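Local coordinates for protein threonine synthase (Brucella melitensis bv. 1, PDB 4F4F) that probably converts O-phospho-L-homoserine and water to L-threonine and phosphate with pyridoxal 5'-phosphate, the last step of threonine biosynthesis, at residues T140-T145 against K207-D212; A152-F157 against I165-P170; V177-M182 against E446-L451. All coordinates share one frame; numbering follows the deposited sequence.

Contact 1 of 3, residues T140-T145 against K207-D212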
ATOM      1  N   THR A 140      18.896  -8.798   0.246  1.00 18.31           N
ATOM      2  CA  THR A 140      18.781  -8.584  -1.184  1.00 17.14           C
ATOM      3  C   THR A 140      17.267  -8.526  -1.449  1.00 16.87           C
ATOM      4  O   THR A 140      16.572  -9.531  -1.327  1.00 17.96           O
ATOM      5  CB  THR A 140      19.454  -9.736  -1.963  1.00 17.79           C
ATOM      6  OG1 THR A 140      20.842  -9.828  -1.591  1.00 18.52           O
ATOM      7  CG2 THR A 140      19.324  -9.520  -3.473  1.00 16.72           C
ATOM      8  N   ILE A 141      16.763  -7.329  -1.727  1.00 16.16           N
ATOM      9  CA  ILE A 141      15.325  -7.117  -2.015  1.00 15.90           C
ATOM     10  C   ILE A 141      15.071  -7.446  -3.468  1.00 15.12           C
ATOM     11  O   ILE A 141      15.761  -6.925  -4.347  1.00 15.25           O
ATOM     12  CB  ILE A 141      14.882  -5.659  -1.763  1.00 15.81           C
ATOM     13  CG1 ILE A 141      15.340  -5.178  -0.351  1.00 16.40           C
ATOM     14  CG2 ILE A 141      13.361  -5.518  -1.984  1.00 15.42           C
ATOM     15  CD1 ILE A 141      14.622  -5.829   0.799  1.00 17.51           C
ATOM     16  N   VAL A 142      14.102  -8.312  -3.735  1.00 15.24           N
ATOM     17  CA  VAL A 142      13.824  -8.702  -5.122  1.00 15.26           C
ATOM     18  C   VAL A 142      12.318  -8.605  -5.386  1.00 15.28           C
ATOM     19  O   VAL A 142      11.531  -9.060  -4.581  1.00 16.79           O
ATOM     20  CB  VAL A 142      14.377 -10.122  -5.440  1.00 16.36           C
ATOM     21  CG1 VAL A 142      14.124 -10.452  -6.902  1.00 16.30           C
ATOM     22  CG2 VAL A 142      15.893 -10.210  -5.178  1.00 16.81           C
ATOM     23  N   GLY A 143      11.919  -7.936  -6.462  1.00 14.70           N
ATOM     24  CA  GLY A 143      10.523  -7.905  -6.862  1.00 14.93           C
ATOM     25  C   GLY A 143      10.308  -7.715  -8.343  1.00 14.97           C
ATOM     26  O   GLY A 143      11.244  -7.408  -9.087  1.00 13.53           O
ATOM     27  N   ALA A 144       9.068  -7.944  -8.773  1.00 15.81           N
ATOM     28  CA  ALA A 144       8.654  -7.751 -10.154  1.00 15.93           C
ATOM     29  C   ALA A 144       7.586  -6.673 -10.168  1.00 16.93           C
ATOM     30  O   ALA A 144       6.822  -6.551  -9.204  1.00 17.15           O
ATOM     31  CB  ALA A 144       8.092  -9.045 -10.720  1.00 17.06           C
ATOM     32  N   THR A 145       7.544  -5.856 -11.216  1.00 16.63           N
ATOM     33  CA  THR A 145       6.545  -4.781 -11.297  1.00 17.66           C
ATOM     34  C   THR A 145       6.120  -4.593 -12.743  1.00 18.88           C
ATOM     35  O   THR A 145       6.884  -4.905 -13.668  1.00 18.01           O
ATOM     36  CB  THR A 145       7.131  -3.445 -10.800  1.00 16.84           C
ATOM     37  OG1 THR A 145       6.105  -2.433 -10.806  1.00 17.73           O
ATOM     38  CG2 THR A 145       8.314  -2.972 -11.719  1.00 15.58           C
ATOM     39  N   LYS A 207       9.281 -15.682  -8.369  1.00 22.25           N
ATOM     40  CA  LYS A 207       8.766 -16.857  -7.643  1.00 24.80           C
ATOM     41  C   LYS A 207       9.824 -17.964  -7.715  1.00 25.41           C
ATOM     42  O   LYS A 207      10.079 -18.639  -6.728  1.00 26.84           O
ATOM     43  CB  LYS A 207       7.425 -17.330  -8.230  1.00 25.86           C
ATOM     44  N   GLY A 208      10.455 -18.107  -8.881  1.00 25.37           N
ATOM     45  CA  GLY A 208      11.589 -19.015  -9.085  1.00 25.90           C
ATOM     46  C   GLY A 208      12.717 -18.792  -8.077  1.00 25.75           C
ATOM     47  O   GLY A 208      13.186 -19.749  -7.440  1.00 26.63           O
ATOM     48  N   MET A 209      13.144 -17.544  -7.918  1.00 23.87           N
ATOM     49  CA  MET A 209      14.224 -17.229  -6.986  1.00 24.39           C
ATOM     50  C   MET A 209      13.801 -17.561  -5.566  1.00 26.08           C
ATOM     51  O   MET A 209      14.590 -18.128  -4.808  1.00 26.97           O
ATOM     52  CB  MET A 209      14.631 -15.751  -7.074  1.00 22.99           C
ATOM     53  CG  MET A 209      15.439 -15.431  -8.339  1.00 22.36           C
ATOM     54  SD  MET A 209      16.023 -13.722  -8.483  1.00 21.43           S
ATOM     55  CE  MET A 209      14.586 -12.959  -9.216  1.00 20.75           C
ATOM     56  N   PHE A 210      12.563 -17.215  -5.205  1.00 26.90           N
ATOM     57  CA  PHE A 210      12.090 -17.498  -3.843  1.00 29.05           C
ATOM     58  C   PHE A 210      11.925 -18.980  -3.532  1.00 32.00           C
ATOM     59  O   PHE A 210      12.050 -19.371  -2.378  1.00 33.24           O
ATOM     60  CB  PHE A 210      10.845 -16.690  -3.476  1.00 29.15           C
ATOM     61  CG  PHE A 210      11.179 -15.301  -3.043  1.00 28.00           C
ATOM     62  CD1 PHE A 210      11.673 -15.065  -1.772  1.00 29.16           C
ATOM     63  CD2 PHE A 210      11.081 -14.255  -3.916  1.00 26.54           C
ATOM     64  CE1 PHE A 210      12.028 -13.783  -1.380  1.00 28.01           C
ATOM     65  CE2 PHE A 210      11.431 -12.968  -3.539  1.00 26.51           C
ATOM     66  CZ  PHE A 210      11.907 -12.730  -2.268  1.00 26.68           C
ATOM     67  N   ASN A 211      11.694 -19.792  -4.560  1.00 33.63           N
ATOM     68  CA  ASN A 211      11.640 -21.246  -4.422  1.00 36.28           C
ATOM     69  C   ASN A 211      13.004 -21.901  -4.334  1.00 35.98           C
ATOM     70  O   ASN A 211      13.113 -23.053  -3.961  1.00 36.25           O
ATOM     71  CB  ASN A 211      10.896 -21.855  -5.604  1.00 38.55           C
ATOM     72  CG  ASN A 211       9.424 -21.524  -5.585  1.00 40.86           C
ATOM     73  OD1 ASN A 211       8.846 -21.279  -4.530  1.00 43.65           O
ATOM     74  ND2 ASN A 211       8.809 -21.508  -6.760  1.00 43.03           N
ATOM     75  N   ASP A 212      14.038 -21.190  -4.751  1.00 33.49           N
ATOM     76  CA  ASP A 212      15.380 -21.714  -4.709  1.00 34.18           C
ATOM     77  C   ASP A 212      15.930 -21.364  -3.324  1.00 34.25           C
ATOM     78  O   ASP A 212      16.415 -20.246  -3.077  1.00 31.70           O
ATOM     79  CB  ASP A 212      16.206 -21.115  -5.840  1.00 32.73           C
ATOM     80  CG  ASP A 212      17.579 -21.695  -5.922  1.00 34.01           C
ATOM     81  OD1 ASP A 212      18.025 -22.346  -4.947  1.00 36.81           O
ATOM     82  OD2 ASP A 212      18.230 -21.445  -6.937  1.00 33.95           O
TER
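The ring of Phe-210 turns its edge toward strand 139-144. The atom it meets is the backbone carbonyl oxygen of Val-142, which lies near the ring plane, with Val-142 O 4.0 Å from Phe-210 CE2. This is a loose contact and not a hydrogen bond. Leu-221, from the neighbouring strand 221-223, also touches the Phe-210 side chain.

The fold here is a parallel five-stranded alpha/beta sheet with helices on both sides. Both segments lie in the pyridoxal-phosphate-dependent enzyme family region of the chain. Strand 139-144 runs between strands 221-223 and 163-170, and helix 199-211 lies across one face. Val-142 points to that helix, whereas Ile-141 points away from it and packs on Ile-165. The strand is held from both sides by backbone bonds, from Val-142 to Ser-222 and from Ile-141 to Asp-164 and Phe-166.

The apolar part of the contact is made by Val-142 and Met-209. Their side chains cross at about a right angle. Met-209 is also covered by Leu-455, Val-458 and Glu-459, so its side chain sits between strand 139-144 and helix 455-465. Just beyond, Asp-212 is the N-cap of helix 213-219, and its OD1 takes a hydrogen bond from Phe-215 N.

In Val-142, CG1 stands anti to the backbone N (chi1 -177°) and makes the contact. Met-209 is bent at its last torsion (chi3 -85°). Its terminal methyl, CE, comes within 3.4 Å of Val-142 CG1, tighter than usual for two carbons, while Met-209 SD stays back at 4.1 Å from the same CG1.

Contact 2 of 3, residues A152-F157 against I165-P170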
ATOM      1  N   ALA A 152       8.270   2.998  -6.514  1.00 14.62           N
ATOM      2  CA  ALA A 152       8.115   3.273  -5.098  1.00 14.87           C
ATOM      3  C   ALA A 152       9.141   2.527  -4.295  1.00 13.66           C
ATOM      4  O   ALA A 152       9.730   3.075  -3.394  1.00 13.60           O
ATOM      5  CB  ALA A 152       6.714   2.896  -4.640  1.00 15.15           C
ATOM      6  N   ALA A 153       9.382   1.275  -4.650  1.00 13.27           N
ATOM      7  CA  ALA A 153      10.352   0.445  -3.920  1.00 12.95           C
ATOM      8  C   ALA A 153      11.783   0.975  -4.101  1.00 12.57           C
ATOM      9  O   ALA A 153      12.546   1.079  -3.126  1.00 12.80           O
ATOM     10  CB  ALA A 153      10.278  -1.036  -4.370  1.00 12.06           C
ATOM     11  N   ILE A 154      12.145   1.283  -5.340  1.00 12.47           N
ATOM     12  CA  ILE A 154      13.486   1.769  -5.654  1.00 13.03           C
ATOM     13  C   ILE A 154      13.793   3.125  -5.028  1.00 13.63           C
ATOM     14  O   ILE A 154      14.907   3.364  -4.520  1.00 13.93           O
ATOM     15  CB  ILE A 154      13.680   1.790  -7.164  1.00 13.17           C
ATOM     16  CG1 ILE A 154      14.091   0.394  -7.632  1.00 12.99           C
ATOM     17  CG2 ILE A 154      14.711   2.837  -7.596  1.00 13.85           C
ATOM     18  CD1 ILE A 154      13.966   0.222  -9.136  1.00 12.69           C
ATOM     19  N   GLU A 155      12.805   4.013  -5.010  1.00 14.45           N
ATOM     20  CA  GLU A 155      12.983   5.292  -4.326  1.00 15.65           C
ATOM     21  C   GLU A 155      13.072   5.198  -2.804  1.00 15.41           C
ATOM     22  O   GLU A 155      13.618   6.101  -2.168  1.00 15.89           O
ATOM     23  CB  GLU A 155      11.903   6.309  -4.730  1.00 17.43           C
ATOM     24  CG  GLU A 155      12.209   6.996  -6.043  1.00 19.21           C
ATOM     25  CD  GLU A 155      13.433   7.920  -5.967  1.00 20.68           C
ATOM     26  OE1 GLU A 155      13.615   8.659  -4.990  1.00 22.23           O
ATOM     27  OE2 GLU A 155      14.215   7.916  -6.900  1.00 22.58           O
ATOM     28  N   ALA A 156      12.521   4.130  -2.227  1.00 14.05           N
ATOM     29  CA  ALA A 156      12.583   3.900  -0.784  1.00 14.07           C
ATOM     30  C   ALA A 156      13.894   3.214  -0.376  1.00 13.73           C
ATOM     31  O   ALA A 156      14.524   3.608   0.597  1.00 13.76           O
ATOM     32  CB  ALA A 156      11.391   3.061  -0.331  1.00 13.61           C
ATOM     33  N   PHE A 157      14.329   2.223  -1.168  1.00 13.57           N
ATOM     34  CA  PHE A 157      15.501   1.401  -0.802  1.00 14.21           C
ATOM     35  C   PHE A 157      16.807   1.920  -1.380  1.00 14.96           C
ATOM     36  O   PHE A 157      17.871   1.579  -0.878  1.00 15.82           O
ATOM     37  CB  PHE A 157      15.302  -0.058  -1.193  1.00 13.57           C
ATOM     38  CG  PHE A 157      14.396  -0.804  -0.258  1.00 13.74           C
ATOM     39  CD1 PHE A 157      14.892  -1.346   0.909  1.00 14.13           C
ATOM     40  CD2 PHE A 157      13.053  -0.980  -0.558  1.00 13.50           C
ATOM     41  CE1 PHE A 157      14.084  -2.056   1.773  1.00 14.55           C
ATOM     42  CE2 PHE A 157      12.240  -1.705   0.297  1.00 14.09           C
ATOM     43  CZ  PHE A 157      12.754  -2.249   1.456  1.00 14.61           C
ATOM     44  N   ILE A 165      18.631  -3.648  -4.030  1.00 13.74           N
ATOM     45  CA  ILE A 165      17.325  -3.913  -4.578  1.00 13.00           C
ATOM     46  C   ILE A 165      17.385  -4.193  -6.075  1.00 12.72           C
ATOM     47  O   ILE A 165      18.097  -3.498  -6.827  1.00 13.47           O
ATOM     48  CB  ILE A 165      16.340  -2.773  -4.222  1.00 12.46           C
ATOM     49  CG1 ILE A 165      14.917  -3.096  -4.727  1.00 12.18           C
ATOM     50  CG2 ILE A 165      16.870  -1.470  -4.774  1.00 12.54           C
ATOM     51  CD1 ILE A 165      13.755  -2.361  -4.080  1.00 11.96           C
ATOM     52  N   PHE A 166      16.683  -5.253  -6.475  1.00 12.67           N
ATOM     53  CA  PHE A 166      16.590  -5.684  -7.850  1.00 12.65           C
ATOM     54  C   PHE A 166      15.099  -5.764  -8.208  1.00 12.13           C
ATOM     55  O   PHE A 166      14.334  -6.501  -7.580  1.00 12.77           O
ATOM     56  CB  PHE A 166      17.250  -7.073  -8.044  1.00 13.09           C
ATOM     57  CG  PHE A 166      18.685  -7.125  -7.590  1.00 13.85           C
ATOM     58  CD1 PHE A 166      18.991  -7.113  -6.238  1.00 14.36           C
ATOM     59  CD2 PHE A 166      19.722  -7.139  -8.504  1.00 14.47           C
ATOM     60  CE1 PHE A 166      20.321  -7.123  -5.822  1.00 15.54           C
ATOM     61  CE2 PHE A 166      21.036  -7.155  -8.095  1.00 15.62           C
ATOM     62  CZ  PHE A 166      21.347  -7.161  -6.753  1.00 15.79           C
ATOM     63  N   ILE A 167      14.700  -4.968  -9.193  1.00 12.14           N
ATOM     64  CA  ILE A 167      13.335  -4.965  -9.686  1.00 11.56           C
ATOM     65  C   ILE A 167      13.346  -5.390 -11.146  1.00 11.71           C
ATOM     66  O   ILE A 167      14.060  -4.791 -11.996  1.00 11.62           O
ATOM     67  CB  ILE A 167      12.713  -3.583  -9.572  1.00 12.00           C
ATOM     68  CG1 ILE A 167      12.591  -3.136  -8.093  1.00 12.04           C
ATOM     69  CG2 ILE A 167      11.365  -3.575 -10.315  1.00 11.95           C
ATOM     70  CD1 ILE A 167      11.682  -3.980  -7.203  1.00 12.22           C
ATOM     71  N   LEU A 168      12.565  -6.422 -11.426  1.00 11.83           N
ATOM     72  CA  LEU A 168      12.394  -6.925 -12.756  1.00 12.51           C
ATOM     73  C   LEU A 168      11.098  -6.328 -13.338  1.00 12.76           C
ATOM     74  O   LEU A 168      10.031  -6.359 -12.687  1.00 12.95           O
ATOM     75  CB  LEU A 168      12.289  -8.463 -12.706  1.00 13.11           C
ATOM     76  CG  LEU A 168      13.493  -9.325 -12.300  1.00 13.00           C
ATOM     77  CD1 LEU A 168      13.976  -9.074 -10.880  1.00 13.06           C
ATOM     78  CD2 LEU A 168      13.194 -10.793 -12.497  1.00 13.31           C
ATOM     79  N   PHE A 169      11.198  -5.808 -14.556  1.00 13.05           N
ATOM     80  CA  PHE A 169      10.060  -5.264 -15.286  1.00 13.49           C
ATOM     81  C   PHE A 169      10.154  -5.635 -16.761  1.00 13.90           C
ATOM     82  O   PHE A 169      11.247  -5.931 -17.256  1.00 13.58           O
ATOM     83  CB  PHE A 169       9.996  -3.754 -15.113  1.00 13.91           C
ATOM     84  CG  PHE A 169      11.174  -3.004 -15.668  1.00 13.94           C
ATOM     85  CD1 PHE A 169      11.158  -2.551 -16.971  1.00 14.82           C
ATOM     86  CD2 PHE A 169      12.255  -2.685 -14.861  1.00 13.87           C
ATOM     87  CE1 PHE A 169      12.214  -1.843 -17.477  1.00 15.26           C
ATOM     88  CE2 PHE A 169      13.349  -1.996 -15.388  1.00 14.44           C
ATOM     89  CZ  PHE A 169      13.317  -1.575 -16.686  1.00 15.02           C
ATOM     90  N   PRO A 170       9.018  -5.644 -17.462  1.00 14.74           N
ATOM     91  CA  PRO A 170       9.046  -6.158 -18.833  1.00 15.19           C
ATOM     92  C   PRO A 170       9.630  -5.149 -19.804  1.00 15.43           C
ATOM     93  O   PRO A 170       9.182  -3.995 -19.863  1.00 15.68           O
ATOM     94  CB  PRO A 170       7.585  -6.439 -19.139  1.00 16.48           C
ATOM     95  CG  PRO A 170       6.819  -5.565 -18.197  1.00 16.81           C
ATOM     96  CD  PRO A 170       7.646  -5.485 -16.956  1.00 15.37           C
TER
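Ile-165 CD1 is the methyl that packs against the helix. It lies 3.7 Å from Ala-153 CB and 3.8 Å from Phe-157 CD2. Its CG1 branch runs opposite the backbone N (chi1 -176°), which carries CD1 up between these two residues, one turn apart on the helix. Phe-157 and Ile-165 cross at about a right angle. The ring of Phe-157 has Ala-153 O at its edge, in the ring plane.

One step along, Ile-154 leans over Ile-167. Ile-154 CD1 is 3.8 Å from Ile-167 CG1, and the two chains meet at a slant. Ala-153 CB also grazes the CD1 methyl of Ile-167, at 4.3 Å.

The two segments belong to one beta-alpha-beta crossover, strand 139-144, helix 148-157 and strand 163-170. Helix and strand axes are 9.2 Å apart at closest and run nearly antiparallel, at 168°.

Further out, Val-190 touches Ile-154 and Ile-165, and Met-182 of helix 176-183 packs on Ile-154 and Ile-167. Helix 117-134 covers the helix through Asp-118, Met-121 and Ala-125. The side chain of Lys-117, the predicted cofactor-attachment lysine, unmodified here, is about 8 Å from that of Ala-153.

Contact 3 of 3, residues V177-M182 against E446-L451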
ATOM      1  N   VAL A 177       7.044   7.450 -17.857  1.00 30.18           N
ATOM      2  CA  VAL A 177       7.235   8.035 -16.519  1.00 30.19           C
ATOM      3  C   VAL A 177       7.650   6.957 -15.486  1.00 28.41           C
ATOM      4  O   VAL A 177       8.644   7.094 -14.757  1.00 25.91           O
ATOM      5  CB  VAL A 177       5.957   8.756 -16.001  1.00 32.02           C
ATOM      6  CG1 VAL A 177       6.097   9.143 -14.532  1.00 31.17           C
ATOM      7  CG2 VAL A 177       5.651  10.006 -16.821  1.00 34.98           C
ATOM      8  N   GLN A 178       6.885   5.870 -15.464  1.00 27.86           N
ATOM      9  CA  GLN A 178       7.140   4.784 -14.529  1.00 26.38           C
ATOM     10  C   GLN A 178       8.529   4.190 -14.729  1.00 24.54           C
ATOM     11  O   GLN A 178       9.250   3.956 -13.748  1.00 23.36           O
ATOM     12  CB  GLN A 178       6.051   3.696 -14.645  1.00 26.81           C
ATOM     13  CG  GLN A 178       4.748   4.039 -13.917  1.00 28.94           C
ATOM     14  CD  GLN A 178       3.873   5.036 -14.653  1.00 31.29           C
ATOM     15  OE1 GLN A 178       4.248   5.544 -15.720  1.00 33.03           O
ATOM     16  NE2 GLN A 178       2.692   5.331 -14.087  1.00 32.23           N
ATOM     17  N   GLN A 179       8.933   3.955 -15.980  1.00 24.18           N
ATOM     18  CA  GLN A 179      10.258   3.383 -16.208  1.00 23.17           C
ATOM     19  C   GLN A 179      11.401   4.303 -15.726  1.00 23.57           C
ATOM     20  O   GLN A 179      12.383   3.843 -15.099  1.00 22.70           O
ATOM     21  CB  GLN A 179      10.481   2.984 -17.675  1.00 23.78           C
ATOM     22  CG  GLN A 179      11.791   2.228 -17.865  1.00 22.78           C
ATOM     23  CD  GLN A 179      12.006   1.748 -19.285  1.00 23.17           C
ATOM     24  OE1 GLN A 179      11.440   0.740 -19.691  1.00 22.56           O
ATOM     25  NE2 GLN A 179      12.827   2.464 -20.043  1.00 24.87           N
ATOM     26  N   ARG A 180      11.271   5.589 -16.012  1.00 26.29           N
ATOM     27  CA  ARG A 180      12.297   6.543 -15.628  1.00 28.02           C
ATOM     28  C   ARG A 180      12.460   6.603 -14.114  1.00 26.09           C
ATOM     29  O   ARG A 180      13.569   6.708 -13.630  1.00 24.54           O
ATOM     30  CB  ARG A 180      11.993   7.912 -16.194  1.00 31.90           C
ATOM     31  CG  ARG A 180      12.139   7.951 -17.698  1.00 35.21           C
ATOM     32  CD  ARG A 180      12.228   9.366 -18.217  1.00 39.68           C
ATOM     33  NE  ARG A 180      13.546   9.639 -18.791  1.00 42.60           N
ATOM     34  CZ  ARG A 180      13.898   9.367 -20.050  1.00 46.35           C
ATOM     35  NH1 ARG A 180      15.131   9.640 -20.470  1.00 48.58           N
ATOM     36  NH2 ARG A 180      13.038   8.818 -20.906  1.00 48.86           N
ATOM     37  N   GLN A 181      11.361   6.499 -13.368  1.00 25.64           N
ATOM     38  CA  GLN A 181      11.461   6.481 -11.910  1.00 24.94           C
ATOM     39  C   GLN A 181      12.213   5.259 -11.382  1.00 23.30           C
ATOM     40  O   GLN A 181      12.862   5.326 -10.334  1.00 22.40           O
ATOM     41  CB  GLN A 181      10.070   6.630 -11.263  1.00 25.90           C
ATOM     42  CG  GLN A 181       9.506   8.035 -11.510  1.00 27.54           C
ATOM     43  CD  GLN A 181       8.701   8.623 -10.360  1.00 29.38           C
ATOM     44  OE1 GLN A 181       7.515   8.302 -10.214  1.00 30.58           O
ATOM     45  NE2 GLN A 181       9.313   9.568  -9.592  1.00 28.91           N
ATOM     46  N   MET A 182      12.150   4.139 -12.093  1.00 21.19           N
ATOM     47  CA  MET A 182      12.915   2.978 -11.665  1.00 20.33           C
ATOM     48  C   MET A 182      14.385   3.066 -12.043  1.00 20.01           C
ATOM     49  O   MET A 182      15.264   2.557 -11.320  1.00 19.75           O
ATOM     50  CB  MET A 182      12.327   1.687 -12.267  1.00 20.07           C
ATOM     51  CG  MET A 182      10.999   1.293 -11.657  1.00 20.56           C
ATOM     52  SD  MET A 182      10.624  -0.396 -12.168  1.00 18.82           S
ATOM     53  CE  MET A 182       9.949  -0.041 -13.787  1.00 19.75           C
ATOM     54  N   GLU A 446      18.649   7.076 -17.930  1.00 33.72           N
ATOM     55  CA  GLU A 446      18.227   5.762 -17.480  1.00 33.01           C
ATOM     56  C   GLU A 446      19.453   4.856 -17.363  1.00 31.90           C
ATOM     57  O   GLU A 446      20.496   5.079 -18.009  1.00 33.99           O
ATOM     58  CB  GLU A 446      17.186   5.197 -18.432  1.00 33.31           C
ATOM     59  CG  GLU A 446      16.014   6.138 -18.616  1.00 35.37           C
ATOM     60  CD  GLU A 446      14.734   5.453 -19.059  1.00 36.56           C
ATOM     61  OE1 GLU A 446      14.355   4.425 -18.458  1.00 35.25           O
ATOM     62  OE2 GLU A 446      14.069   5.982 -19.978  1.00 40.64           O
ATOM     63  N   SER A 447      19.344   3.854 -16.511  1.00 28.74           N
ATOM     64  CA  SER A 447      20.435   2.948 -16.301  1.00 27.71           C
ATOM     65  C   SER A 447      19.851   1.624 -15.847  1.00 25.07           C
ATOM     66  O   SER A 447      19.398   1.480 -14.703  1.00 25.04           O
ATOM     67  CB  SER A 447      21.397   3.512 -15.261  1.00 29.80           C
ATOM     68  OG  SER A 447      22.487   2.612 -15.099  1.00 31.15           O
ATOM     69  N   PHE A 448      19.815   0.677 -16.769  1.00 22.23           N
ATOM     70  CA  PHE A 448      19.175  -0.603 -16.525  1.00 19.77           C
ATOM     71  C   PHE A 448      19.833  -1.680 -17.382  1.00 18.78           C
ATOM     72  O   PHE A 448      20.496  -1.372 -18.370  1.00 19.91           O
ATOM     73  CB  PHE A 448      17.679  -0.523 -16.793  1.00 18.92           C
ATOM     74  CG  PHE A 448      17.300  -0.148 -18.214  1.00 19.30           C
ATOM     75  CD1 PHE A 448      17.116   1.172 -18.567  1.00 20.47           C
ATOM     76  CD2 PHE A 448      17.046  -1.123 -19.164  1.00 18.87           C
ATOM     77  CE1 PHE A 448      16.740   1.516 -19.860  1.00 21.30           C
ATOM     78  CE2 PHE A 448      16.659  -0.795 -20.447  1.00 19.70           C
ATOM     79  CZ  PHE A 448      16.514   0.536 -20.807  1.00 20.98           C
ATOM     80  N   THR A 449      19.652  -2.934 -16.997  1.00 16.62           N
ATOM     81  CA  THR A 449      20.300  -4.015 -17.690  1.00 16.28           C
ATOM     82  C   THR A 449      19.228  -4.876 -18.311  1.00 15.01           C
ATOM     83  O   THR A 449      18.314  -5.331 -17.606  1.00 14.17           O
ATOM     84  CB  THR A 449      21.130  -4.854 -16.725  1.00 16.41           C
ATOM     85  OG1 THR A 449      22.091  -4.019 -16.089  1.00 17.16           O
ATOM     86  CG2 THR A 449      21.846  -6.010 -17.465  1.00 16.89           C
ATOM     87  N   VAL A 450      19.350  -5.114 -19.607  1.00 14.94           N
ATOM     88  CA  VAL A 450      18.450  -6.022 -20.326  1.00 14.51           C
ATOM     89  C   VAL A 450      18.912  -7.457 -20.094  1.00 14.59           C
ATOM     90  O   VAL A 450      20.082  -7.776 -20.346  1.00 15.32           O
ATOM     91  CB  VAL A 450      18.429  -5.697 -21.829  1.00 15.07           C
ATOM     92  CG1 VAL A 450      17.532  -6.685 -22.592  1.00 14.91           C
ATOM     93  CG2 VAL A 450      18.014  -4.249 -22.053  1.00 15.35           C
ATOM     94  N   LEU A 451      18.010  -8.321 -19.626  1.00 14.28           N
ATOM     95  CA  LEU A 451      18.314  -9.751 -19.418  1.00 14.66           C
ATOM     96  C   LEU A 451      17.235 -10.600 -20.049  1.00 15.29           C
ATOM     97  O   LEU A 451      16.061 -10.229 -19.998  1.00 15.06           O
ATOM     98  CB  LEU A 451      18.391 -10.133 -17.933  1.00 14.32           C
ATOM     99  CG  LEU A 451      19.424  -9.405 -17.091  1.00 14.38           C
ATOM    100  CD1 LEU A 451      19.223  -9.784 -15.631  1.00 14.17           C
ATOM    101  CD2 LEU A 451      20.805  -9.771 -17.581  1.00 15.29           C
TER
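Both carboxylate oxygens of Glu-446 engage helix 176-183, OE1 through Gln-179 and Thr-183, OE2 through Arg-180. Gln-179 NE2 donates a hydrogen bond to Glu-446 OE1 at 2.9 Å, with an N-H...O angle of 160°. The oxygen is met on its syn side, but the donor stands 29° out of the carboxylate plane. The acceptor lies close to the plane of the Gln-179 amide. Thr-183 OG1 is hydrogen-bonded to the same OE1 and also to Gln-179 O, so it ties the carboxylate to the helix backbone.

The other oxygen, Glu-446 OE2, forms a salt bridge with Arg-180 NH2 at 3.2 Å. It lies above one face of the guanidinium, displaced from its centre, so no hydrogen is aimed at the oxygen and the attraction is electrostatic. Arg-180 spends a directed bond on another partner, from NH1 to Arg-444 O.

This surface contact joins the helix after strand 163-170 to the approach of strand 449-452. That strand is an outermost one of the five-stranded parallel sheet, and it comes from the C-terminal family region. It pairs with strand 190-196 through the bonds of Thr-449 and Leu-451.

Beyond the polar core, Gln-179 runs out extended with CG opposite the backbone N (chi1 -173°). Its NE2 reaches 4.0 Å from Phe-448 CE1. Phe-448 also packs on Ala-192 and Ser-194, and Arg-180 rests against Met-442.

How the contacts relate
Strand 139-144 opens contact 1. The chain then turns into helix 148-157 and strand 163-170, and contact 2 closes this short loop. Contact 2 therefore lies wholly within the longer loop that contact 1 completes at 207-212. Before that point, helix 176-183 opens contact 3, which closes only near the C terminus at 446-451. Contacts 1 and 3 thus cross, while contacts 2 and 3 follow in series. All three reach the same parallel sheet. Strands 139-144 and 163-170 are neighbours, joined by probable hydrogen bonds such as Gly-143 O to Leu-168 N. Met-182 of helix 176-183 touches Thr-145 and Phe-169, bringing contact 3 up against contacts 1 and 2.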